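PDB 4JZ6: salicylaldehyde dehydrogenase NahF from Pseudomonas putida, which probably oxidises salicylaldehyde to salicylate with NAD+ as the electron acceptor, a step in the breakdown of naphthalene. Local coordinates for residues A[130-135]-A[179-184]; A[136-141]-A[149-154]; A[277-282]-A[433-438]; A[424-429]-A[441-446]. All coordinates share one frame; numbering follows the deposited sequence.

Contact 1. Residues A[130-135]-A[179-184]; sequences SLATQI and PLVCGN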
loop_
_atom_site.group_PDB
_atom_site.type_symbol
_atom_site.label_atom_id
_atom_site.label_comp_id
_atom_site.label_asym_id
_atom_site.label_seq_id
_atom_site.Cartn_x
_atom_site.Cartn_y
_atom_site.Cartn_z
ATOM N N SER A 130 3.892 -16.465 17.195
ATOM C CA SER A 130 4.155 -17.645 16.377
ATOM C C SER A 130 4.877 -17.275 15.098
ATOM O O SER A 130 5.667 -18.058 14.579
ATOM C CB SER A 130 2.853 -18.342 16.004
ATOM O OG SER A 130 2.096 -18.652 17.151
ATOM N N LEU A 131 4.592 -16.076 14.594
ATOM C CA LEU A 131 5.104 -15.636 13.301
ATOM C C LEU A 131 6.580 -15.267 13.329
ATOM O O LEU A 131 7.184 -15.061 12.276
ATOM C CB LEU A 131 4.290 -14.448 12.772
ATOM C CG LEU A 131 2.913 -14.751 12.175
ATOM C CD1 LEU A 131 2.361 -13.527 11.463
ATOM C CD2 LEU A 131 2.996 -15.933 11.221
ATOM N N ALA A 132 7.146 -15.190 14.533
ATOM C CA ALA A 132 8.515 -14.719 14.746
ATOM C C ALA A 132 9.537 -15.355 13.809
ATOM O O ALA A 132 10.391 -14.664 13.243
ATOM C CB ALA A 132 8.924 -14.928 16.197
ATOM N N THR A 133 9.440 -16.668 13.646
ATOM C CA THR A 133 10.352 -17.391 12.772
ATOM C C THR A 133 9.812 -17.511 11.345
ATOM O O THR A 133 10.464 -18.090 10.473
ATOM C CB THR A 133 10.627 -18.798 13.314
ATOM O OG1 THR A 133 9.410 -19.552 13.342
ATOM C CG2 THR A 133 11.190 -18.716 14.713
ATOM N N GLN A 134 8.627 -16.953 11.113
ATOM C CA GLN A 134 7.929 -17.129 9.844
ATOM C C GLN A 134 7.995 -15.893 8.955
ATOM O O GLN A 134 7.454 -15.884 7.853
ATOM C CB GLN A 134 6.474 -17.511 10.097
ATOM C CG GLN A 134 6.312 -18.842 10.788
ATOM C CD GLN A 134 6.969 -19.957 10.012
ATOM O OE1 GLN A 134 6.546 -20.288 8.902
ATOM N NE2 GLN A 134 8.022 -20.536 10.582
ATOM N N ILE A 135 8.652 -14.846 9.434
ATOM C CA ILE A 135 8.871 -13.663 8.614
ATOM C C ILE A 135 10.035 -13.949 7.676
ATOM O O ILE A 135 11.191 -13.655 7.983
ATOM C CB ILE A 135 9.157 -12.422 9.482
ATOM C CG1 ILE A 135 7.984 -12.173 10.436
ATOM C CG2 ILE A 135 9.394 -11.187 8.609
ATOM C CD1 ILE A 135 8.299 -11.200 11.564
ATOM N N PRO A 179 3.390 -5.100 14.556
ATOM C CA PRO A 179 4.609 -4.312 14.334
ATOM C C PRO A 179 5.758 -4.723 15.261
ATOM O O PRO A 179 6.921 -4.647 14.864
ATOM C CB PRO A 179 4.157 -2.882 14.641
ATOM C CG PRO A 179 2.687 -2.884 14.330
ATOM C CD PRO A 179 2.218 -4.234 14.803
ATOM N N LEU A 180 5.442 -5.168 16.472
ATOM C CA LEU A 180 6.483 -5.643 17.385
ATOM C C LEU A 180 7.224 -6.879 16.858
ATOM O O LEU A 180 8.453 -6.871 16.757
ATOM C CB LEU A 180 5.929 -5.903 18.788
ATOM C CG LEU A 180 5.519 -4.659 19.585
ATOM C CD1 LEU A 180 5.524 -4.938 21.083
ATOM C CD2 LEU A 180 6.418 -3.485 19.245
ATOM N N VAL A 181 6.487 -7.930 16.517
ATOM C CA VAL A 181 7.120 -9.157 16.043
ATOM C C VAL A 181 7.913 -8.937 14.747
ATOM O O VAL A 181 8.826 -9.699 14.429
ATOM C CB VAL A 181 6.104 -10.306 15.866
ATOM C CG1 VAL A 181 5.169 -10.034 14.693
ATOM C CG2 VAL A 181 6.829 -11.634 15.706
ATOM N N CYS A 182 7.580 -7.881 14.011
ATOM C CA CYS A 182 8.316 -7.546 12.795
ATOM C C CYS A 182 9.547 -6.688 13.099
ATOM O O CYS A 182 10.261 -6.245 12.195
ATOM C CB CYS A 182 7.395 -6.881 11.772
ATOM S SG CYS A 182 6.213 -8.046 11.023
ATOM N N GLY A 183 9.793 -6.472 14.385
ATOM C CA GLY A 183 11.002 -5.808 14.836
ATOM C C GLY A 183 10.872 -4.303 14.875
ATOM O O GLY A 183 11.867 -3.588 14.994
ATOM N N ASN A 184 9.642 -3.812 14.771
ATOM C CA ASN A 184 9.411 -2.372 14.806
ATOM C C ASN A 184 9.049 -1.889 16.199
ATOM O O ASN A 184 8.686 -2.687 17.068
ATOM C CB ASN A 184 8.319 -1.987 13.818
ATOM C CG ASN A 184 8.599 -2.508 12.431
ATOM O OD1 ASN A 184 9.427 -1.958 11.713
ATOM N ND2 ASN A 184 7.921 -3.584 12.053
#
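Val181 meets Ala132 through a single methyl: CG2 lies 3.6 Å from Ala132 CA and 3.9 Å from Ala132 CB, close against the backbone rather than against a long side chain. The valine is turned with CG2 anti to its own N (CG1 at chi1 70°), which directs CG2 at the loop 130-135. Beside it the tip of Ile135 rests against both a carbonyl and a thiol, with CD1 3.3 Å from Val181 O and 3.8 Å from Cys182 SG. No hydrogen bond crosses here; the direct touches are van der Waals, and Leu85 and Ile480 close in from helices 78-94 and 479-482. Val181 ends helix 170-181 and Cys182 follows it, the helix finishing in a Schellman motif: Gly183, with positive phi, bonds from N to Leu180 O, and Asn184 N reaches Pro179 O at 2.8 Å. That same carbonyl oxygen takes a second bond on a lone pair from Asn184 ND2, while Asn184 OD1 receives Val156 N and Gly157 N, fixing the chain as it turns toward strand 186-189 of the sheet that binds NAD in this family. The far side of the loop is looser: the exposed Gln134 makes no touch with 179-184, and its NE2 bonds the neighbouring Thr133 OG1 at 3.2 Å, in its amide plane, a hydroxyl that Arg82 meets too.

Contact 2. Residues A[136-141]-A[149-154]; sequences QGETIP and SMTLRQ. With EDO (1,2-ethanediol), chain H.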
loop_
_atom_site.group_PDB
_atom_site.type_symbol
_atom_site.label_atom_id
_atom_site.label_comp_id
_atom_site.label_asym_id
_atom_site.label_seq_id
_atom_site.Cartn_x
_atom_site.Cartn_y
_atom_site.Cartn_z
ATOM N N GLN A 136 9.727 -14.532 6.525
ATOM C CA GLN A 136 10.775 -15.034 5.650
ATOM C C GLN A 136 10.805 -14.387 4.270
ATOM O O GLN A 136 9.809 -13.845 3.791
ATOM C CB GLN A 136 10.650 -16.552 5.520
ATOM C CG GLN A 136 10.929 -17.290 6.820
ATOM C CD GLN A 136 10.724 -18.780 6.694
ATOM O OE1 GLN A 136 10.421 -19.460 7.675
ATOM N NE2 GLN A 136 10.889 -19.300 5.486
ATOM N N GLY A 137 11.972 -14.454 3.641
ATOM C CA GLY A 137 12.133 -14.010 2.273
ATOM C C GLY A 137 12.401 -15.220 1.407
ATOM O O GLY A 137 12.101 -16.350 1.801
ATOM N N GLU A 138 12.969 -14.991 0.227
ATOM C CA GLU A 138 13.147 -16.069 -0.735
ATOM C C GLU A 138 14.560 -16.100 -1.298
ATOM O O GLU A 138 15.228 -15.074 -1.371
ATOM C CB GLU A 138 12.141 -15.927 -1.880
ATOM C CG GLU A 138 10.675 -16.013 -1.466
ATOM C CD GLU A 138 10.101 -14.677 -1.017
ATOM O OE1 GLU A 138 9.286 -14.679 -0.071
ATOM O OE2 GLU A 138 10.448 -13.629 -1.611
ATOM N N THR A 139 15.022 -17.285 -1.677
ATOM C CA THR A 139 16.224 -17.381 -2.481
ATOM C C THR A 139 15.769 -17.665 -3.914
ATOM O O THR A 139 15.039 -18.630 -4.167
ATOM C CB THR A 139 17.188 -18.470 -1.974
ATOM O OG1 THR A 139 16.521 -19.733 -1.947
ATOM C CG2 THR A 139 17.679 -18.138 -0.577
ATOM N N ILE A 140 16.187 -16.811 -4.844
ATOM C CA ILE A 140 15.590 -16.778 -6.173
ATOM C C ILE A 140 16.592 -17.119 -7.275
ATOM O O ILE A 140 17.724 -16.629 -7.267
ATOM C CB ILE A 140 14.986 -15.383 -6.447
ATOM C CG1 ILE A 140 14.100 -14.946 -5.274
ATOM C CG2 ILE A 140 14.209 -15.374 -7.749
ATOM C CD1 ILE A 140 13.530 -13.558 -5.432
ATOM N N PRO A 141 16.180 -17.976 -8.223
ATOM C CA PRO A 141 16.983 -18.294 -9.409
ATOM C C PRO A 141 17.440 -17.036 -10.151
ATOM O O PRO A 141 16.694 -16.056 -10.215
ATOM C CB PRO A 141 16.001 -19.077 -10.288
ATOM C CG PRO A 141 15.068 -19.715 -9.324
ATOM C CD PRO A 141 14.940 -18.771 -8.163
ATOM N N SER A 149 20.847 -14.582 -5.497
ATOM C CA SER A 149 19.794 -13.577 -5.478
ATOM C C SER A 149 18.752 -13.984 -4.449
ATOM O O SER A 149 18.332 -15.140 -4.406
ATOM C CB SER A 149 19.155 -13.404 -6.854
ATOM O OG SER A 149 18.152 -12.406 -6.812
ATOM N N MET A 150 18.339 -13.034 -3.619
ATOM C CA MET A 150 17.429 -13.344 -2.533
ATOM C C MET A 150 16.638 -12.121 -2.104
ATOM O O MET A 150 16.999 -10.991 -2.436
ATOM C CB MET A 150 18.209 -13.881 -1.333
ATOM C CG MET A 150 19.055 -12.818 -0.638
ATOM S SD MET A 150 20.215 -13.488 0.571
ATOM C CE MET A 150 21.429 -14.277 -0.490
ATOM N N THR A 151 15.556 -12.356 -1.369
ATOM C CA THR A 151 14.818 -11.279 -0.729
ATOM C C THR A 151 14.924 -11.410 0.776
ATOM O O THR A 151 14.959 -12.517 1.310
ATOM C CB THR A 151 13.341 -11.304 -1.087
ATOM O OG1 THR A 151 12.785 -12.571 -0.711
ATOM C CG2 THR A 151 13.163 -11.084 -2.572
ATOM N N LEU A 152 14.982 -10.271 1.456
ATOM C CA LEU A 152 15.007 -10.255 2.910
ATOM C C LEU A 152 13.803 -9.479 3.417
ATOM O O LEU A 152 13.388 -8.491 2.801
ATOM C CB LEU A 152 16.290 -9.596 3.423
ATOM C CG LEU A 152 17.638 -10.182 3.002
ATOM C CD1 LEU A 152 18.780 -9.436 3.687
ATOM C CD2 LEU A 152 17.693 -11.656 3.334
ATOM N N ARG A 153 13.230 -9.935 4.527
ATOM C CA ARG A 153 12.215 -9.149 5.218
ATOM C C ARG A 153 12.763 -8.632 6.538
ATOM O O ARG A 153 13.022 -9.401 7.463
ATOM C CB ARG A 153 10.930 -9.946 5.406
ATOM C CG ARG A 153 10.199 -10.181 4.096
ATOM C CD ARG A 153 8.761 -10.576 4.323
ATOM N NE ARG A 153 8.020 -10.636 3.070
ATOM C CZ ARG A 153 7.463 -9.580 2.484
ATOM N NH1 ARG A 153 7.565 -8.369 3.034
ATOM N NH2 ARG A 153 6.804 -9.737 1.343
ATOM N N GLN A 154 12.954 -7.317 6.602
ATOM C CA GLN A 154 13.614 -6.666 7.732
ATOM C C GLN A 154 12.659 -5.704 8.422
ATOM O O GLN A 154 11.587 -5.412 7.890
ATOM C CB GLN A 154 14.838 -5.900 7.233
ATOM C CG GLN A 154 15.892 -6.767 6.577
ATOM C CD GLN A 154 17.035 -5.935 6.032
ATOM O OE1 GLN A 154 16.839 -5.112 5.135
ATOM N NE2 GLN A 154 18.234 -6.123 6.592
HETATM C C1 EDO H . 16.518 -1.727 8.155
HETATM O O1 EDO H . 16.208 -2.985 8.767
HETATM C C2 EDO H . 17.144 -1.945 6.779
HETATM O O2 EDO H . 16.166 -2.445 5.857
HETATM O O HOH W 1 20.252 -17.640 -6.081
HETATM O O HOH W 2 17.028 -13.311 -9.224
#
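Thr139 and Met150 face each other as an antiparallel non-hydrogen-bonded pair, CA atoms 4.2 Å apart, where segments 136-141 and 149-154 run 163° apart in direction. They form a beta hairpin at one side of a three-stranded antiparallel sheet, with strand 485-491 beyond strand 148-154. Ile140 N donates to Ser149 O at 2.8 Å, almost straight (173°) though tilted from the carbonyl plane. Further along, Thr151 N bonds Glu138 O at 2.7 Å. The Thr151 hydroxyl sits between backbone N and carbonyl carbon (chi1 58°), from where OG1 accepts Glu138 N at 2.6 Å and donates to Glu138 OE2 at 2.7 Å, reaching that oxygen from above the carboxylate plane. Its CG2 touches Ile140 CD1, the two side chains crossing at about a right angle. An alanine here would probably leave the Glu138 carboxylate without its hydroxyl mate, Glu138 N with only its weak bond to Thr151 O, and a gap beside Ile140 CD1. The Arg153 chain passes Gln136 O, but its guanidinium binds Thr484 and Asp481. Gln154 NE2 bonds Met441 O of the second subunit. Ser149 OG, held by Trp488 NE1, also donates to a water that bonds Pro141 O at 2.9 Å.

Contact 3. Residues A[277-282]-A[433-438]; sequences LDDADI and INRALR. With SO4 (sulfate ion), chain E.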
loop_
_atom_site.group_PDB
_atom_site.type_symbol
_atom_site.label_atom_id
_atom_site.label_comp_id
_atom_site.label_asym_id
_atom_site.label_seq_id
_atom_site.Cartn_x
_atom_site.Cartn_y
_atom_site.Cartn_z
ATOM N N LEU A 277 -30.448 -15.460 0.007
ATOM C CA LEU A 277 -30.996 -15.870 -1.288
ATOM C C LEU A 277 -32.329 -16.567 -1.084
ATOM O O LEU A 277 -32.719 -16.828 0.051
ATOM C CB LEU A 277 -30.017 -16.781 -2.039
ATOM C CG LEU A 277 -28.587 -16.252 -2.208
ATOM C CD1 LEU A 277 -27.652 -17.345 -2.656
ATOM C CD2 LEU A 277 -28.538 -15.092 -3.179
ATOM N N ASP A 278 -33.033 -16.876 -2.173
ATOM C CA ASP A 278 -34.358 -17.496 -2.055
ATOM C C ASP A 278 -34.234 -18.922 -1.520
ATOM O O ASP A 278 -35.217 -19.573 -1.161
ATOM C CB ASP A 278 -35.145 -17.427 -3.380
ATOM C CG ASP A 278 -34.524 -18.261 -4.501
ATOM O OD1 ASP A 278 -34.316 -19.482 -4.326
ATOM O OD2 ASP A 278 -34.267 -17.694 -5.585
ATOM N N ASP A 279 -32.986 -19.359 -1.440
ATOM C CA ASP A 279 -32.599 -20.724 -1.162
ATOM C C ASP A 279 -32.263 -20.936 0.310
ATOM O O ASP A 279 -32.069 -22.062 0.755
ATOM C CB ASP A 279 -31.335 -20.991 -1.970
ATOM C CG ASP A 279 -31.114 -22.437 -2.228
ATOM O OD1 ASP A 279 -32.062 -23.222 -2.052
ATOM O OD2 ASP A 279 -29.997 -22.791 -2.623
ATOM N N ALA A 280 -32.187 -19.844 1.059
ATOM C CA ALA A 280 -31.549 -19.840 2.369
ATOM C C ALA A 280 -32.247 -20.668 3.449
ATOM O O ALA A 280 -33.466 -20.813 3.457
ATOM C CB ALA A 280 -31.354 -18.407 2.846
ATOM N N ASP A 281 -31.438 -21.229 4.344
ATOM C CA ASP A 281 -31.909 -21.770 5.604
ATOM C C ASP A 281 -32.296 -20.548 6.434
ATOM O O ASP A 281 -31.435 -19.906 7.031
ATOM C CB ASP A 281 -30.772 -22.550 6.270
ATOM C CG ASP A 281 -31.168 -23.183 7.604
ATOM O OD1 ASP A 281 -32.168 -22.759 8.229
ATOM O OD2 ASP A 281 -30.447 -24.110 8.040
ATOM N N ILE A 282 -33.584 -20.216 6.452
ATOM C CA ILE A 282 -34.051 -18.987 7.092
ATOM C C ILE A 282 -33.752 -18.954 8.591
ATOM O O ILE A 282 -33.370 -17.913 9.135
ATOM C CB ILE A 282 -35.550 -18.760 6.836
ATOM C CG1 ILE A 282 -35.813 -18.694 5.335
ATOM C CG2 ILE A 282 -36.033 -17.476 7.498
ATOM C CD1 ILE A 282 -37.264 -18.502 4.995
ATOM N N ILE A 433 -24.854 -24.302 -2.182
ATOM C CA ILE A 433 -23.579 -23.659 -1.930
ATOM C C ILE A 433 -22.860 -23.270 -3.234
ATOM O O ILE A 433 -22.161 -22.248 -3.287
ATOM C CB ILE A 433 -22.694 -24.511 -0.986
ATOM C CG1 ILE A 433 -23.100 -24.271 0.474
ATOM C CG2 ILE A 433 -21.221 -24.161 -1.146
ATOM C CD1 ILE A 433 -23.881 -25.381 1.101
ATOM N N ASN A 434 -23.050 -24.063 -4.287
ATOM C CA ASN A 434 -22.495 -23.712 -5.589
ATOM C C ASN A 434 -22.944 -22.321 -5.976
ATOM O O ASN A 434 -22.129 -21.486 -6.365
ATOM C CB ASN A 434 -22.913 -24.709 -6.671
ATOM C CG ASN A 434 -22.022 -25.927 -6.716
ATOM O OD1 ASN A 434 -20.973 -25.963 -6.075
ATOM N ND2 ASN A 434 -22.429 -26.932 -7.482
ATOM N N ARG A 435 -24.241 -22.068 -5.842
ATOM C CA ARG A 435 -24.761 -20.736 -6.103
ATOM C C ARG A 435 -24.199 -19.698 -5.134
ATOM O O ARG A 435 -23.659 -18.674 -5.560
ATOM C CB ARG A 435 -26.280 -20.706 -6.051
ATOM C CG ARG A 435 -26.809 -19.295 -6.128
ATOM C CD ARG A 435 -28.229 -19.263 -6.621
ATOM N NE ARG A 435 -29.190 -19.359 -5.530
ATOM C CZ ARG A 435 -30.500 -19.217 -5.695
ATOM N NH1 ARG A 435 -30.990 -18.977 -6.901
ATOM N NH2 ARG A 435 -31.319 -19.311 -4.660
ATOM N N ALA A 436 -24.331 -19.958 -3.835
ATOM C CA ALA A 436 -23.834 -19.036 -2.818
ATOM C C ALA A 436 -22.383 -18.640 -3.103
ATOM O O ALA A 436 -21.991 -17.488 -2.911
ATOM C CB ALA A 436 -23.966 -19.652 -1.434
ATOM N N LEU A 437 -21.605 -19.602 -3.595
ATOM C CA LEU A 437 -20.213 -19.366 -3.967
ATOM C C LEU A 437 -20.076 -18.404 -5.147
ATOM O O LEU A 437 -19.190 -17.547 -5.143
ATOM C CB LEU A 437 -19.507 -20.689 -4.273
ATOM C CG LEU A 437 -18.967 -21.452 -3.057
ATOM C CD1 LEU A 437 -18.602 -22.880 -3.423
ATOM C CD2 LEU A 437 -17.765 -20.734 -2.481
ATOM N N ARG A 438 -20.946 -18.549 -6.149
ATOM C CA ARG A 438 -20.957 -17.651 -7.306
ATOM C C ARG A 438 -21.070 -16.202 -6.864
ATOM O O ARG A 438 -20.244 -15.362 -7.227
ATOM C CB ARG A 438 -22.129 -17.961 -8.241
ATOM C CG ARG A 438 -22.038 -19.264 -8.985
ATOM C CD ARG A 438 -23.113 -19.305 -10.050
ATOM N NE ARG A 438 -23.868 -20.552 -10.021
ATOM C CZ ARG A 438 -25.156 -20.640 -9.708
ATOM N NH1 ARG A 438 -25.845 -19.552 -9.406
ATOM N NH2 ARG A 438 -25.758 -21.818 -9.707
HETATM S S SO4 E . -36.116 -22.799 6.922
HETATM O O1 SO4 E . -37.495 -22.544 6.510
HETATM O O2 SO4 E . -35.818 -24.216 6.730
HETATM O O3 SO4 E . -35.228 -21.994 6.090
HETATM O O4 SO4 E . -35.924 -22.448 8.331
HETATM O O HOH W 3 -27.881 -20.597 -2.990
#
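The Arg435 guanidinium meets segment 277-282 along its edge: Asp278 OD1 and a water lie near its plane, with Asp279 CB also at the edge, 3.2 Å from NH2. The salt bridge runs from Arg435 NH2 to Asp278 OD1 at 3.0 Å. Its N-H lies in the guanidinium plane and, with the two planes 70° apart, meets OD1 from above the carboxylate. Leu277 CD1 packs obliquely to the same group, 3.8 Å from Arg435 NE, and the two side chains slide past each other in opposite directions. Arg435 gets there through a bend at chi3 (89°), which sets NE for the water; that water links Arg435 NE with Asp279 OD2, each 3.1 Å from it. Asp279 OD2 has its stronger partner in Asp432 N, just ahead of helix 433-442, and its charge, well out of the guanidinium plane, adds at most a longer-range attraction to Arg435. Asp281 caps the next helix through Ala284 N, and a sulfate, probably from the crystallisation liquor, lies at that helix start with Arg431 and Arg320. Leu277 to Ala280 form a type I turn within the link from strand 273-276 into helix 282-294. The loop after strand 273-276 thus meets the start of helix 433-442, which follows the adjacent parallel strand 425-429, as in the alpha/beta catalytic domain of aldehyde dehydrogenases.

Contact 4. Residues A[424-429]-A[441-446]; sequences LSSGVF and MSIEYG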
loop_
_atom_site.group_PDB
_atom_site.type_symbol
_atom_site.label_atom_id
_atom_site.label_comp_id
_atom_site.label_asym_id
_atom_site.label_seq_id
_atom_site.Cartn_x
_atom_site.Cartn_y
_atom_site.Cartn_z
ATOM N N LEU A 424 -16.070 -4.312 3.294
ATOM C CA LEU A 424 -15.355 -4.912 4.420
ATOM C C LEU A 424 -15.694 -6.390 4.583
ATOM O O LEU A 424 -14.908 -7.267 4.216
ATOM C CB LEU A 424 -15.651 -4.155 5.724
ATOM C CG LEU A 424 -14.997 -4.699 7.002
ATOM C CD1 LEU A 424 -13.500 -4.928 6.806
ATOM C CD2 LEU A 424 -15.243 -3.775 8.193
ATOM N N SER A 425 -16.864 -6.662 5.149
ATOM C CA SER A 425 -17.272 -8.031 5.409
ATOM C C SER A 425 -18.636 -8.301 4.786
ATOM O O SER A 425 -19.356 -7.367 4.431
ATOM C CB SER A 425 -17.310 -8.294 6.910
ATOM O OG SER A 425 -17.371 -9.681 7.174
ATOM N N SER A 426 -18.982 -9.576 4.645
ATOM C CA SER A 426 -20.259 -9.954 4.053
ATOM C C SER A 426 -20.579 -11.414 4.342
ATOM O O SER A 426 -19.685 -12.220 4.621
ATOM C CB SER A 426 -20.240 -9.721 2.542
ATOM O OG SER A 426 -19.316 -10.599 1.918
ATOM N N GLY A 427 -21.864 -11.745 4.277
ATOM C CA GLY A 427 -22.306 -13.117 4.447
ATOM C C GLY A 427 -23.290 -13.483 3.360
ATOM O O GLY A 427 -24.078 -12.638 2.932
ATOM N N VAL A 428 -23.245 -14.731 2.903
ATOM C CA VAL A 428 -24.156 -15.189 1.857
ATOM C C VAL A 428 -24.865 -16.473 2.264
ATOM O O VAL A 428 -24.240 -17.528 2.350
ATOM C CB VAL A 428 -23.414 -15.452 0.530
ATOM C CG1 VAL A 428 -24.397 -15.863 -0.540
ATOM C CG2 VAL A 428 -22.619 -14.226 0.100
ATOM N N PHE A 429 -26.171 -16.392 2.503
ATOM C CA PHE A 429 -26.936 -17.572 2.902
ATOM C C PHE A 429 -27.731 -18.209 1.765
ATOM O O PHE A 429 -28.593 -17.576 1.157
ATOM C CB PHE A 429 -27.862 -17.257 4.074
ATOM C CG PHE A 429 -27.219 -17.438 5.415
ATOM C CD1 PHE A 429 -27.460 -18.578 6.163
ATOM C CD2 PHE A 429 -26.368 -16.472 5.929
ATOM C CE1 PHE A 429 -26.872 -18.747 7.399
ATOM C CE2 PHE A 429 -25.772 -16.639 7.161
ATOM C CZ PHE A 429 -26.024 -17.779 7.897
ATOM N N MET A 441 -18.126 -15.161 -4.621
ATOM C CA MET A 441 -16.894 -14.882 -5.334
ATOM C C MET A 441 -16.969 -13.611 -6.178
ATOM O O MET A 441 -15.946 -12.986 -6.464
ATOM C CB MET A 441 -16.493 -16.093 -6.167
ATOM C CG MET A 441 -15.776 -17.140 -5.338
ATOM S SD MET A 441 -15.304 -18.567 -6.305
ATOM C CE MET A 441 -16.801 -19.534 -6.255
ATOM N N SER A 442 -18.185 -13.221 -6.545
ATOM C CA SER A 442 -18.393 -12.060 -7.404
ATOM C C SER A 442 -18.481 -10.735 -6.645
ATOM O O SER A 442 -18.248 -9.675 -7.227
ATOM C CB SER A 442 -19.645 -12.255 -8.262
ATOM O OG SER A 442 -19.485 -13.351 -9.144
ATOM N N ILE A 443 -18.817 -10.790 -5.357
ATOM C CA ILE A 443 -18.956 -9.571 -4.554
ATOM C C ILE A 443 -17.612 -8.992 -4.102
ATOM O O ILE A 443 -16.649 -9.727 -3.863
ATOM C CB ILE A 443 -19.894 -9.763 -3.332
ATOM C CG1 ILE A 443 -19.370 -10.858 -2.405
ATOM C CG2 ILE A 443 -21.314 -10.081 -3.791
ATOM C CD1 ILE A 443 -20.306 -11.175 -1.266
ATOM N N GLU A 444 -17.565 -7.666 -3.988
ATOM C CA GLU A 444 -16.319 -6.935 -3.755
ATOM C C GLU A 444 -16.047 -6.683 -2.268
ATOM O O GLU A 444 -16.156 -5.555 -1.778
ATOM C CB GLU A 444 -16.341 -5.622 -4.546
ATOM C CG GLU A 444 -16.311 -5.829 -6.061
ATOM C CD GLU A 444 -16.954 -4.692 -6.841
ATOM O OE1 GLU A 444 -17.737 -3.916 -6.254
ATOM O OE2 GLU A 444 -16.684 -4.580 -8.054
ATOM N N TYR A 445 -15.694 -7.748 -1.553
ATOM C CA TYR A 445 -15.554 -7.682 -0.100
ATOM C C TYR A 445 -14.283 -8.369 0.389
ATOM O O TYR A 445 -13.871 -9.399 -0.149
ATOM C CB TYR A 445 -16.809 -8.258 0.582
ATOM C CG TYR A 445 -18.002 -7.343 0.413
ATOM C CD1 TYR A 445 -18.375 -6.461 1.422
ATOM C CD2 TYR A 445 -18.727 -7.327 -0.775
ATOM C CE1 TYR A 445 -19.445 -5.603 1.255
ATOM C CE2 TYR A 445 -19.797 -6.474 -0.949
ATOM C CZ TYR A 445 -20.153 -5.616 0.068
ATOM O OH TYR A 445 -21.222 -4.766 -0.102
ATOM N N GLY A 446 -13.653 -7.777 1.397
ATOM C CA GLY A 446 -12.456 -8.351 1.976
ATOM C C GLY A 446 -12.747 -9.665 2.675
ATOM O O GLY A 446 -11.890 -10.546 2.726
#
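Ser426 OG is hydrogen-bonded to Cys447 O, just past segment 441-446, and is walled in by Ile443 CD1 at 3.4 Å and by Tyr445 CB at 3.7 Å. Ser426 CB, in turn, stands over one face of the Tyr445 ring, offset toward the rim: a CH-pi contact 4.2 Å from CB to the ring centroid and 23° off the normal. Tyr445 CD1 comes within 3.3 Å of Ser425 O and 3.7 Å of Leu424 N, while its OH bonds Ala417 O and the ring also touches Pro273. Further along the strand, Val428 CG2 and Ile443 CD1 reach each other tip to tip at 4.1 Å. Here the chain leaves helix 433-442 and, through an inverse gamma turn centred on Glu444, heads for strand 447-450, so the contact packs the return of a beta-alpha-beta unit against its first strand, 425-429. Replacing Tyr445 by an alanine would probably open a gap over Ser426 CB and leave Ala417 O without its hydroxyl partner. At the subunit interface, Ile443 O accepts Lys487 NZ of the second subunit. Leu424 has its side chain about 5 Å from bound salicylaldehyde and from that of Glu267, the predicted active-site residue. Across the contact the side chains meet by van der Waals and CH-pi packing, their hydroxyls being satisfied elsewhere, Ser425 OG at Thr454 O for one.

How the contacts relate
The four contacts fall into two touching pairs. Contact 2 is nested within the chain loop closed by contact 1; their centres are 16 Å apart and Ile135 CG2 packs on Arg153 CB at 3.8 Å, joining the loop 130-135 to the hairpin. Later in the sequence, contacts 3 and 4 interleave, share helix 433-442 and lie 13 Å apart between centres; Leu277 N probably bonds Phe429 O at 3.0 Å at the ends of neighbouring parallel strands of the seven-stranded sheet. The pairs stand well apart, with the centres of contacts 2 and 3 about 43 Å from each other. Contacts 2, 3 and 4 all touch the second subunit, tying both regions to the dimer.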